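PDB 3QME: odorant binding protein (AGAP010409-PA) from Anopheles gambiae, which probably binds odorants or similar small hydrophobic molecules and here holds cyclohexanone. Local coordinates for residues 37-42 and 99-104. Numbering follows the deposited sequence.
With CYH (cyclohexanone), chain B.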
loop_
_atom_site.group_PDB
_atom_site.type_symbol
_atom_site.label_atom_id
_atom_site.label_comp_id
_atom_site.label_asym_id
_atom_site.label_seq_id
_atom_site.Cartn_x
_atom_site.Cartn_y
_atom_site.Cartn_z
ATOM N N VAL A 37 11.882 8.186 0.679
ATOM C CA VAL A 37 10.803 9.136 0.444
ATOM C C VAL A 37 9.569 8.379 -0.021
ATOM O O VAL A 37 8.474 8.553 0.516
ATOM C CB VAL A 37 11.194 10.231 -0.588
ATOM C CG1 VAL A 37 9.975 11.089 -0.972
ATOM C CG2 VAL A 37 12.315 11.098 -0.021
ATOM N N THR A 38 9.751 7.520 -1.011
ATOM C CA THR A 38 8.633 6.761 -1.556
ATOM C C THR A 38 8.025 5.859 -0.491
ATOM O O THR A 38 6.810 5.704 -0.426
ATOM C CB THR A 38 9.062 5.973 -2.809
ATOM O OG1 THR A 38 9.429 6.906 -3.839
ATOM C CG2 THR A 38 7.930 5.064 -3.311
ATOM N N HIS A 39 8.863 5.281 0.364
ATOM C CA HIS A 39 8.339 4.507 1.487
ATOM C C HIS A 39 7.279 5.285 2.251
ATOM O O HIS A 39 6.192 4.769 2.547
ATOM C CB HIS A 39 9.443 4.142 2.475
ATOM C CG HIS A 39 10.462 3.195 1.932
ATOM N ND1 HIS A 39 11.597 2.849 2.634
ATOM C CD2 HIS A 39 10.516 2.509 0.767
ATOM C CE1 HIS A 39 12.314 2.000 1.920
ATOM N NE2 HIS A 39 11.679 1.776 0.784
ATOM N N CYS A 40 7.608 6.513 2.622
ATOM C CA CYS A 40 6.684 7.332 3.409
ATOM C C CYS A 40 5.496 7.769 2.561
ATOM O O CYS A 40 4.378 7.889 3.050
ATOM C CB CYS A 40 7.398 8.538 4.051
ATOM S SG CYS A 40 8.540 8.094 5.367
ATOM N N PHE A 41 5.730 7.996 1.281
ATOM C CA PHE A 41 4.634 8.381 0.400
ATOM C C PHE A 41 3.606 7.247 0.347
ATOM O O PHE A 41 2.403 7.465 0.517
ATOM C CB PHE A 41 5.172 8.696 -0.992
ATOM C CG PHE A 41 4.104 9.072 -1.988
ATOM C CD1 PHE A 41 3.532 10.331 -1.970
ATOM C CD2 PHE A 41 3.694 8.170 -2.949
ATOM C CE1 PHE A 41 2.562 10.678 -2.894
ATOM C CE2 PHE A 41 2.717 8.508 -3.875
ATOM C CZ PHE A 41 2.156 9.762 -3.846
ATOM N N VAL A 42 4.102 6.034 0.118
ATOM C CA VAL A 42 3.263 4.847 0.065
ATOM C C VAL A 42 2.495 4.664 1.362
ATOM O O VAL A 42 1.307 4.386 1.335
ATOM C CB VAL A 42 4.089 3.607 -0.242
ATOM C CG1 VAL A 42 3.286 2.317 0.074
ATOM C CG2 VAL A 42 4.560 3.660 -1.703
ATOM N N ARG A 99 7.980 -0.230 7.013
ATOM C CA ARG A 99 6.991 -1.263 7.326
ATOM C C ARG A 99 5.831 -1.222 6.337
ATOM O O ARG A 99 5.418 -2.254 5.807
ATOM C CB ARG A 99 6.465 -1.081 8.743
ATOM C CG ARG A 99 5.556 -2.196 9.205
ATOM C CD ARG A 99 4.821 -1.782 10.476
ATOM N NE ARG A 99 5.758 -1.559 11.575
ATOM C CZ ARG A 99 5.398 -1.116 12.778
ATOM N NH1 ARG A 99 4.125 -0.837 13.039
ATOM N NH2 ARG A 99 6.316 -0.950 13.720
ATOM N N ALA A 100 5.300 -0.024 6.098
ATOM C CA ALA A 100 4.170 0.148 5.181
ATOM C C ALA A 100 4.535 -0.249 3.759
ATOM O O ALA A 100 3.753 -0.885 3.058
ATOM C CB ALA A 100 3.664 1.607 5.211
ATOM N N TYR A 101 5.717 0.164 3.316
ATOM C CA TYR A 101 6.170 -0.165 1.969
ATOM C C TYR A 101 6.386 -1.669 1.818
ATOM O O TYR A 101 6.012 -2.268 0.802
ATOM C CB TYR A 101 7.458 0.593 1.661
ATOM C CG TYR A 101 7.970 0.407 0.261
ATOM C CD1 TYR A 101 8.943 -0.536 -0.017
ATOM C CD2 TYR A 101 7.495 1.200 -0.786
ATOM C CE1 TYR A 101 9.441 -0.693 -1.316
ATOM C CE2 TYR A 101 7.968 1.044 -2.073
ATOM C CZ TYR A 101 8.943 0.104 -2.333
ATOM O OH TYR A 101 9.419 -0.047 -3.615
ATOM N N SER A 102 6.989 -2.279 2.835
ATOM C CA SER A 102 7.146 -3.728 2.859
ATOM C C SER A 102 5.796 -4.437 2.762
ATOM O O SER A 102 5.646 -5.403 2.011
ATOM C CB SER A 102 7.889 -4.178 4.118
ATOM O OG SER A 102 8.047 -5.586 4.106
ATOM N N ALA A 103 4.817 -3.959 3.523
ATOM C CA ALA A 103 3.462 -4.506 3.461
ATOM C C ALA A 103 2.912 -4.425 2.044
ATOM O O ALA A 103 2.449 -5.426 1.493
ATOM C CB ALA A 103 2.550 -3.755 4.423
ATOM N N PHE A 104 2.964 -3.222 1.465
ATOM C CA PHE A 104 2.522 -2.967 0.093
ATOM C C PHE A 104 3.128 -3.928 -0.932
ATOM O O PHE A 104 2.478 -4.274 -1.919
ATOM C CB PHE A 104 2.858 -1.524 -0.316
ATOM C CG PHE A 104 2.571 -1.220 -1.774
ATOM C CD1 PHE A 104 3.611 -1.063 -2.688
ATOM C CD2 PHE A 104 1.263 -1.124 -2.232
ATOM C CE1 PHE A 104 3.350 -0.813 -4.028
ATOM C CE2 PHE A 104 0.990 -0.868 -3.575
ATOM C CZ PHE A 104 2.037 -0.710 -4.473
HETATM C C1 CYH B . 0.097 0.435 1.813
HETATM O O1 CYH B . 0.611 1.157 2.659
HETATM C C2 CYH B . 0.405 -1.041 1.838
HETATM C C3 CYH B . -0.770 -1.874 1.339
HETATM C C4 CYH B . -1.364 -1.322 0.057
HETATM C C5 CYH B . -1.875 0.097 0.244
HETATM C C6 CYH B . -0.810 1.051 0.770
#
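His39 lays its CD2 over one face of the Tyr101 ring, 3.3 Å from Tyr101 CG, and this is the tight end of the contact. The imidazole is tilted against the phenol, the two planes 38° apart. Tyr101 reaches across because its CG stands anti to the backbone N (chi1 -176°), while Val42 CG2 meets the ring at its edge, 3.9 Å from Tyr101 CD2. Both polar ends are anchored elsewhere: Tyr101 OH hydrogen-bonds to the carbonyl of Phe32 and His39 NE2 to Asp34 OD1, which should help hold the rings in this tilt. The partly exposed His39 marks the more solvent-accessible side. No hydrogen bond runs between the two segments, which cross at 75° with axes 8.1 Å apart. In this mainly helical odorant-binding fold, stapled by three disulfides, Cys40 to Cys97 ties the same two helices together covalently. Deeper in, Val42 CG1 lies at ordinary van der Waals spacing, 3.9 Å from Phe104 CB, the two side chains at about a right angle. Here the contact borders the bound cyclohexanone, consistent with a ligand pocket: the ligand puts C2 3.3 Å from Phe104 CB and C4 at the edge of the Phe104 ring, with its ketone O1 4.0 Å from Ala100 CB.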